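Local atomic coordinates of acyl-coenzyme A oxidase 1 (Yarrowia lipolytica, PDB entry 5Y9D), a protein that oxidises 2,3-saturated acyl-CoAs to (2E)-enoyl-CoAs with FAD and molecular oxygen, releasing hydrogen peroxide in peroxisomal fatty acid beta-oxidation. Residues Thr547-Pro550 with Asp551-Phe554; Met119-Met122 with Ser123-Thr126; Gly620-Asp623 with Leu624-Leu628. One frame throughout, in Å; residues are numbered along the deposited sequence.

Interaction 1: Thr547-Pro550 with Asp551-Phe554; sequences TLNP and DQAF
The amide planes of N549 and Q552 stand 86° apart and do not stack. Q552 OE1 lies 3.3 Å from both CB and CG of N549. The F554 ring meets the carbonyl oxygen of P550 obliquely, with CD2 3.3 Å from P550 O. The proline ring is further off: P550 CB is 4.4 Å from F554 CE2. The ring of Y541 stacks with F554.

The main polar link is N549 N to Q552 OE1, at 3.0 Å and fairly straight at the hydrogen. The N-H comes from above the carbonyl plane of the Q552 amide, 44° out of it. Q552 CG sits beside its own backbone N (chi1 -57°), and the chain then runs on extended and brings OE1 back to the backbone N-H of N549. N549 is the N-cap residue. Its backbone N-H is held by the side chain three residues on, as in a capping box. Only this half is formed, because the reciprocal bond from the N549 side chain is absent. L548 packs beside the same arm, with its CG 3.7 Å from Q552 CB.

Two backbone bonds start the helix: A553 N to N549 O and F554 N to P550 O, both 3.0 Å.

The turn follows helix 519-544 and opens helix 550-556. P550 and A553 pack on Y541 of helix 519-544, and F554 packs on R476 and V479 of helix 467-486. D551 and Q552 pack against T342 of the second subunit.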
ATOM      1  N   THR A 547      13.639  31.850  22.718  1.00 57.03           N
ATOM      2  CA  THR A 547      14.425  30.997  23.609  1.00 57.11           C
ATOM      3  C   THR A 547      15.271  29.950  22.839  1.00 62.18           C
ATOM      4  O   THR A 547      16.469  29.729  23.134  1.00 55.84           O
ATOM      5  CB  THR A 547      13.558  30.286  24.684  1.00 59.83           C
ATOM      6  OG1 THR A 547      13.970  28.912  24.788  1.00 58.49           O
ATOM      7  CG2 THR A 547      12.042  30.352  24.384  1.00 56.98           C
ATOM      8  N   LEU A 548      14.631  29.318  21.852  1.00 60.26           N
ATOM      9  CA  LEU A 548      15.221  28.226  21.080  1.00 51.65           C
ATOM     10  C   LEU A 548      16.121  28.716  19.943  1.00 47.65           C
ATOM     11  O   LEU A 548      16.071  29.867  19.534  1.00 45.66           O
ATOM     12  CB  LEU A 548      14.098  27.364  20.502  1.00 52.99           C
ATOM     13  CG  LEU A 548      13.462  26.253  21.349  1.00 53.55           C
ATOM     14  CD1 LEU A 548      13.495  26.477  22.847  1.00 51.90           C
ATOM     15  CD2 LEU A 548      12.025  26.051  20.892  1.00 54.74           C
ATOM     16  N   ASN A 549      16.964  27.818  19.457  1.00 48.66           N
ATOM     17  CA  ASN A 549      17.704  28.030  18.232  1.00 49.02           C
ATOM     18  C   ASN A 549      16.753  27.702  17.099  1.00 45.62           C
ATOM     19  O   ASN A 549      15.754  27.000  17.332  1.00 39.38           O
ATOM     20  CB  ASN A 549      18.875  27.059  18.150  1.00 56.57           C
ATOM     21  CG  ASN A 549      19.943  27.333  19.179  1.00 61.95           C
ATOM     22  OD1 ASN A 549      19.863  28.278  19.968  1.00 64.58           O
ATOM     23  ND2 ASN A 549      20.967  26.502  19.169  1.00 68.23           N
ATOM     24  N   PRO A 550      17.058  28.170  15.875  1.00 41.14           N
ATOM     25  CA  PRO A 550      16.197  27.811  14.731  1.00 44.47           C
ATOM     26  C   PRO A 550      15.861  26.301  14.675  1.00 42.39           C
ATOM     27  O   PRO A 550      14.699  25.924  14.594  1.00 40.59           O
ATOM     28  CB  PRO A 550      17.015  28.253  13.513  1.00 45.05           C
ATOM     29  CG  PRO A 550      17.942  29.326  14.013  1.00 44.87           C
ATOM     30  CD  PRO A 550      18.147  29.091  15.499  1.00 44.75           C
ATOM     31  N   ASP A 551      16.881  25.462  14.762  1.00 44.34           N
ATOM     32  CA  ASP A 551      16.726  24.016  14.678  1.00 46.50           C
ATOM     33  C   ASP A 551      15.686  23.497  15.641  1.00 45.47           C
ATOM     34  O   ASP A 551      14.781  22.778  15.248  1.00 47.05           O
ATOM     35  CB  ASP A 551      18.068  23.304  14.959  1.00 50.84           C
ATOM     36  CG  ASP A 551      18.800  22.882  13.696  1.00 52.98           C
ATOM     37  OD1 ASP A 551      18.155  22.669  12.644  1.00 64.91           O
ATOM     38  OD2 ASP A 551      20.039  22.733  13.758  1.00 53.37           O
ATOM     39  N   GLN A 552      15.820  23.856  16.910  1.00 46.95           N
ATOM     40  CA  GLN A 552      14.926  23.339  17.931  1.00 44.06           C
ATOM     41  C   GLN A 552      13.533  23.844  17.708  1.00 43.37           C
ATOM     42  O   GLN A 552      12.572  23.154  18.052  1.00 45.82           O
ATOM     43  CB  GLN A 552      15.353  23.784  19.315  1.00 49.71           C
ATOM     44  CG  GLN A 552      16.766  23.406  19.725  1.00 50.78           C
ATOM     45  CD  GLN A 552      17.203  24.225  20.913  1.00 54.07           C
ATOM     46  OE1 GLN A 552      17.830  25.287  20.760  1.00 57.85           O
ATOM     47  NE2 GLN A 552      16.831  23.773  22.102  1.00 50.90           N
ATOM     48  N   ALA A 553      13.414  25.052  17.158  1.00 38.44           N
ATOM     49  CA  ALA A 553      12.098  25.617  16.847  1.00 38.48           C
ATOM     50  C   ALA A 553      11.379  24.801  15.791  1.00 37.80           C
ATOM     51  O   ALA A 553      10.225  24.445  15.985  1.00 39.50           O
ATOM     52  CB  ALA A 553      12.214  27.068  16.401  1.00 38.89           C
ATOM     53  N   PHE A 554      12.060  24.502  14.684  1.00 40.29           N
ATOM     54  CA  PHE A 554      11.452  23.734  13.566  1.00 39.23           C
ATOM     55  C   PHE A 554      10.971  22.371  14.005  1.00 38.78           C
ATOM     56  O   PHE A 554       9.849  22.001  13.658  1.00 38.84           O
ATOM     57  CB  PHE A 554      12.391  23.613  12.358  1.00 37.56           C
ATOM     58  CG  PHE A 554      12.568  24.907  11.609  1.00 35.38           C
ATOM     59  CD1 PHE A 554      11.468  25.587  11.107  1.00 34.03           C
ATOM     60  CD2 PHE A 554      13.819  25.454  11.429  1.00 33.50           C
ATOM     61  CE1 PHE A 554      11.623  26.793  10.455  1.00 32.23           C
ATOM     62  CE2 PHE A 554      13.978  26.653  10.767  1.00 32.21           C
ATOM     63  CZ  PHE A 554      12.875  27.331  10.296  1.00 31.41           C
TER

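Interaction 2: Met119-Met122 with Ser123-Thr126; sequences MVDM and STRT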
ATOM      1  N   MET A 119       7.901   2.662 -16.161  1.00 27.89           N
ATOM      2  CA  MET A 119       6.493   2.276 -16.111  1.00 30.54           C
ATOM      3  C   MET A 119       6.256   0.801 -15.903  1.00 26.67           C
ATOM      4  O   MET A 119       5.279   0.462 -15.301  1.00 26.47           O
ATOM      5  CB  MET A 119       5.775   2.598 -17.411  1.00 35.28           C
ATOM      6  CG  MET A 119       5.702   4.065 -17.716  1.00 39.80           C
ATOM      7  SD  MET A 119       4.709   4.229 -19.180  1.00 43.10           S
ATOM      8  CE  MET A 119       3.121   4.112 -18.385  1.00 42.72           C
ATOM      9  N   VAL A 120       7.096  -0.045 -16.493  1.00 26.33           N
ATOM     10  CA  VAL A 120       6.899  -1.513 -16.510  1.00 28.30           C
ATOM     11  C   VAL A 120       8.097  -2.336 -16.018  1.00 28.15           C
ATOM     12  O   VAL A 120       7.965  -3.542 -15.834  1.00 29.71           O
ATOM     13  CB  VAL A 120       6.534  -2.057 -17.918  1.00 25.90           C
ATOM     14  CG1 VAL A 120       5.157  -1.594 -18.317  1.00 25.93           C
ATOM     15  CG2 VAL A 120       7.537  -1.610 -18.959  1.00 26.33           C
ATOM     16  N   ASP A 121       9.251  -1.697 -15.838  1.00 26.54           N
ATOM     17  CA  ASP A 121      10.441  -2.387 -15.335  1.00 26.02           C
ATOM     18  C   ASP A 121      11.248  -1.490 -14.408  1.00 25.50           C
ATOM     19  O   ASP A 121      12.249  -0.910 -14.780  1.00 25.04           O
ATOM     20  CB  ASP A 121      11.317  -2.884 -16.482  1.00 26.66           C
ATOM     21  CG  ASP A 121      12.467  -3.749 -15.995  1.00 29.12           C
ATOM     22  OD1 ASP A 121      12.575  -3.953 -14.765  1.00 35.65           O
ATOM     23  OD2 ASP A 121      13.280  -4.215 -16.816  1.00 28.05           O
ATOM     24  N   MET A 122      10.821  -1.410 -13.168  1.00 27.09           N
ATOM     25  CA  MET A 122      11.548  -0.628 -12.216  1.00 27.96           C
ATOM     26  C   MET A 122      12.936  -1.179 -11.863  1.00 26.66           C
ATOM     27  O   MET A 122      13.822  -0.381 -11.582  1.00 27.17           O
ATOM     28  CB  MET A 122      10.667  -0.352 -10.990  1.00 32.84           C
ATOM     29  CG  MET A 122       9.806   0.921 -11.193  1.00 32.52           C
ATOM     30  SD  MET A 122       8.357   1.141 -10.125  1.00 37.22           S
ATOM     31  CE  MET A 122       6.986   0.554 -11.133  1.00 38.50           C
ATOM     32  N   SER A 123      13.170  -2.494 -11.925  1.00 24.27           N
ATOM     33  CA  SER A 123      14.470  -3.017 -11.526  1.00 22.91           C
ATOM     34  C   SER A 123      15.602  -2.506 -12.476  1.00 23.71           C
ATOM     35  O   SER A 123      16.637  -2.017 -12.016  1.00 21.02           O
ATOM     36  CB  SER A 123      14.428  -4.544 -11.422  1.00 24.19           C
ATOM     37  OG  SER A 123      13.675  -4.994 -10.277  1.00 24.79           O
ATOM     38  N   THR A 124      15.387  -2.571 -13.790  1.00 24.55           N
ATOM     39  CA  THR A 124      16.416  -2.135 -14.751  1.00 24.81           C
ATOM     40  C   THR A 124      16.576  -0.619 -14.686  1.00 26.21           C
ATOM     41  O   THR A 124      17.666  -0.069 -14.856  1.00 25.73           O
ATOM     42  CB  THR A 124      16.032  -2.458 -16.197  1.00 25.58           C
ATOM     43  OG1 THR A 124      15.860  -3.865 -16.369  1.00 25.53           O
ATOM     44  CG2 THR A 124      17.107  -1.938 -17.157  1.00 26.50           C
ATOM     45  N   ARG A 125      15.471   0.067 -14.478  1.00 24.83           N
ATOM     46  CA  ARG A 125      15.545   1.482 -14.383  1.00 26.70           C
ATOM     47  C   ARG A 125      16.492   1.850 -13.229  1.00 25.53           C
ATOM     48  O   ARG A 125      17.447   2.562 -13.425  1.00 23.39           O
ATOM     49  CB  ARG A 125      14.139   2.047 -14.217  1.00 29.85           C
ATOM     50  CG  ARG A 125      14.064   3.548 -14.312  1.00 33.18           C
ATOM     51  CD  ARG A 125      14.113   4.195 -12.930  1.00 34.61           C
ATOM     52  NE  ARG A 125      14.228   5.641 -13.088  1.00 37.26           N
ATOM     53  CZ  ARG A 125      13.221   6.448 -13.392  1.00 32.64           C
ATOM     54  NH1 ARG A 125      12.018   5.954 -13.568  1.00 29.65           N
ATOM     55  NH2 ARG A 125      13.435   7.754 -13.525  1.00 34.74           N
ATOM     56  N   THR A 126      16.289   1.277 -12.049  1.00 26.41           N
ATOM     57  CA  THR A 126      17.148   1.589 -10.917  1.00 25.95           C
ATOM     58  C   THR A 126      18.603   1.149 -11.127  1.00 27.54           C
ATOM     59  O   THR A 126      19.556   1.893 -10.773  1.00 23.84           O
ATOM     60  CB  THR A 126      16.611   0.924  -9.665  1.00 25.81           C
ATOM     61  OG1 THR A 126      15.280   1.366  -9.460  1.00 27.89           O
ATOM     62  CG2 THR A 126      17.438   1.284  -8.445  1.00 25.96           C
TER
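D121 reaches T124 with both carboxylate oxygens. It is the N-cap residue of helix 122-142. OD1 accepts T124 N at 3.3 Å with a nearly straight N-H...O angle of 173°, and T124 OG1 donates to D121 OD2 at 2.6 Å. Both donors meet the carboxylate from above its plane. D121 CG is anti to its own nitrogen (chi1 -173°), which swings the carboxylate forward to the first turn. OD2 also forms a salt bridge with R94, which probably offsets the buried charge.

M122 takes part mainly through its carbonyl oxygen. T126 N, at 3.0 Å, and T126 OG1, at 3.1 Å, both bond to M122 O, from opposite faces of its plane. T126 OG1 is also bonded to R262. S123 CB lies 3.9 Å from D121 OD1, and S123 OG bonds to G264 N.

An alanine in place of D121 removes the carboxylate; the first-turn N-H of T124 and its hydroxyl would probably be left without a mate, and R94 without this charge partner.

The turn is buried. S123 and T124 pack on helix 84-98, T124 and R125 on helix 107-118. R125 reaches helix 306-334, where it makes a salt bridge with D318.

Interaction 3: Gly620-Asp623 with Leu624-Leu628; sequences GDID and LINSL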
ATOM      1  N   GLY A 620     -22.792  24.697   4.924  1.00 63.03           N
ATOM      2  CA  GLY A 620     -23.702  24.572   3.776  1.00 67.06           C
ATOM      3  C   GLY A 620     -23.071  24.562   2.381  1.00 67.20           C
ATOM      4  O   GLY A 620     -23.745  24.280   1.386  1.00 68.81           O
ATOM      5  N   ASP A 621     -21.787  24.893   2.296  1.00 67.67           N
ATOM      6  CA  ASP A 621     -21.036  24.751   1.052  1.00 63.92           C
ATOM      7  C   ASP A 621     -20.550  23.326   0.831  1.00 58.56           C
ATOM      8  O   ASP A 621     -20.323  22.948  -0.289  1.00 55.21           O
ATOM      9  CB  ASP A 621     -19.833  25.684   1.043  1.00 66.62           C
ATOM     10  CG  ASP A 621     -20.223  27.134   1.147  1.00 67.87           C
ATOM     11  OD1 ASP A 621     -21.351  27.474   0.726  1.00 65.94           O
ATOM     12  OD2 ASP A 621     -19.397  27.935   1.645  1.00 72.98           O
ATOM     13  N   ILE A 622     -20.408  22.545   1.900  1.00 60.35           N
ATOM     14  CA  ILE A 622     -19.910  21.163   1.815  1.00 60.11           C
ATOM     15  C   ILE A 622     -20.905  20.267   1.089  1.00 59.70           C
ATOM     16  O   ILE A 622     -20.538  19.483   0.217  1.00 56.95           O
ATOM     17  CB  ILE A 622     -19.650  20.559   3.216  1.00 60.95           C
ATOM     18  CG1 ILE A 622     -18.692  21.438   4.040  1.00 64.66           C
ATOM     19  CG2 ILE A 622     -19.105  19.146   3.097  1.00 63.13           C
ATOM     20  CD1 ILE A 622     -17.506  21.995   3.269  1.00 64.59           C
ATOM     21  N   ASP A 623     -22.170  20.378   1.466  1.00 56.70           N
ATOM     22  CA  ASP A 623     -23.229  19.715   0.726  1.00 56.85           C
ATOM     23  C   ASP A 623     -23.081  20.045  -0.765  1.00 52.80           C
ATOM     24  O   ASP A 623     -23.042  19.155  -1.610  1.00 52.43           O
ATOM     25  CB  ASP A 623     -24.602  20.165   1.222  1.00 59.73           C
ATOM     26  CG  ASP A 623     -24.797  19.916   2.698  1.00 67.44           C
ATOM     27  OD1 ASP A 623     -25.184  18.776   3.064  1.00 64.21           O
ATOM     28  OD2 ASP A 623     -24.519  20.852   3.496  1.00 75.15           O
ATOM     29  N   LEU A 624     -22.967  21.321  -1.078  1.00 47.94           N
ATOM     30  CA  LEU A 624     -22.868  21.725  -2.461  1.00 51.82           C
ATOM     31  C   LEU A 624     -21.606  21.185  -3.155  1.00 52.82           C
ATOM     32  O   LEU A 624     -21.663  20.864  -4.331  1.00 56.77           O
ATOM     33  CB  LEU A 624     -22.921  23.251  -2.579  1.00 53.15           C
ATOM     34  CG  LEU A 624     -23.884  23.805  -3.640  1.00 55.72           C
ATOM     35  CD1 LEU A 624     -23.611  25.298  -3.838  1.00 54.81           C
ATOM     36  CD2 LEU A 624     -23.797  23.053  -4.969  1.00 51.90           C
ATOM     37  N   ILE A 625     -20.478  21.083  -2.436  1.00 57.88           N
ATOM     38  CA  ILE A 625     -19.215  20.594  -3.022  1.00 53.17           C
ATOM     39  C   ILE A 625     -19.389  19.152  -3.446  1.00 47.34           C
ATOM     40  O   ILE A 625     -19.012  18.796  -4.545  1.00 49.18           O
ATOM     41  CB  ILE A 625     -18.002  20.628  -2.048  1.00 60.33           C
ATOM     42  CG1 ILE A 625     -17.754  22.019  -1.455  1.00 59.76           C
ATOM     43  CG2 ILE A 625     -16.733  20.167  -2.763  1.00 61.05           C
ATOM     44  CD1 ILE A 625     -17.924  23.137  -2.444  1.00 60.17           C
ATOM     45  N   ASN A 626     -19.957  18.341  -2.559  1.00 43.44           N
ATOM     46  CA  ASN A 626     -20.246  16.946  -2.832  1.00 46.00           C
ATOM     47  C   ASN A 626     -21.042  16.711  -4.116  1.00 47.46           C
ATOM     48  O   ASN A 626     -20.694  15.827  -4.884  1.00 48.59           O
ATOM     49  CB  ASN A 626     -20.986  16.311  -1.657  1.00 50.14           C
ATOM     50  CG  ASN A 626     -20.166  16.305  -0.380  1.00 55.20           C
ATOM     51  OD1 ASN A 626     -20.663  16.707   0.678  1.00 63.71           O
ATOM     52  ND2 ASN A 626     -18.899  15.866  -0.467  1.00 51.65           N
ATOM     53  N   SER A 627     -22.093  17.501  -4.336  1.00 44.99           N
ATOM     54  CA  SER A 627     -22.912  17.416  -5.546  1.00 45.73           C
ATOM     55  C   SER A 627     -22.126  17.759  -6.805  1.00 46.14           C
ATOM     56  O   SER A 627     -22.272  17.083  -7.838  1.00 44.01           O
ATOM     57  CB  SER A 627     -24.111  18.382  -5.468  1.00 46.69           C
ATOM     58  OG  SER A 627     -25.185  17.820  -4.748  1.00 49.41           O
ATOM     59  N   LEU A 628     -21.352  18.846  -6.734  1.00 42.68           N
ATOM     60  CA  LEU A 628     -20.511  19.259  -7.855  1.00 45.85           C
ATOM     61  C   LEU A 628     -19.485  18.169  -8.267  1.00 42.64           C
ATOM     62  O   LEU A 628     -19.293  17.913  -9.440  1.00 38.47           O
ATOM     63  CB  LEU A 628     -19.800  20.590  -7.538  1.00 46.85           C
ATOM     64  CG  LEU A 628     -20.671  21.851  -7.416  1.00 48.69           C
ATOM     65  CD1 LEU A 628     -19.796  23.094  -7.322  1.00 49.80           C
ATOM     66  CD2 LEU A 628     -21.651  22.007  -8.575  1.00 48.40           C
TER
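I622 and N626 meet one turn apart near the start of the alpha-helix 619-637, their side chains crossing obliquely. The main chain follows the usual i to i+4 pattern. I625 N bonds to D621 O at 2.8 Å, and N626 N bonds to I622 O at 3.1 Å, almost straight at the hydrogen. S627 N to D623 O is a weak bond.

The side chains fold back onto these carbonyls. N626 CG lies beside its own backbone N (chi1 -62°), which turns the amide toward the previous turn. OD1 then sits 3.8 Å from I622 CG2. ND2 bonds to E605 of helix 589-606, which probably helps fix the amide's rotation.

I625 lies close over the D621 carbonyl. Its first two torsions are both negative (chi1 -56°, chi2 -41°). This curls the long branch back along the helix and brings CD1 to 3.2 Å from D621 O. L624 is less regular, with a first torsion well away from a staggered value. Its CB is 3.5 Å from D621 O, and its outer carbons turn off from residues 620-623.

The D621 carboxylate accepts from T618 N and T511 N. D623 OD1 makes salt bridges with R613 and K540 of the second subunit. The 2.8 Å approach of N626 OD1 to I622 O pairs two acceptors and is doubtful.

The three contacts are well separated. Their centres are 42 Å apart in every pair, and their nearest atoms are about 28 to 30 Å apart. All three are local and lie at or near the start of a helix. Interaction 2, in the N-terminal region of the chain, is close to the flavin: the T126 side chain is about 6 Å from a bound FAD, and that of R125 about 8 Å from the side chain of E464, the probable proton acceptor. Interactions 1 and 3 share the C-terminal acyl-CoA oxidase region, and both touch the second subunit. The F554 side chain of interaction 1 is about 9 Å from a bound FAD. Interaction 3 lies away from the flavin and from E464.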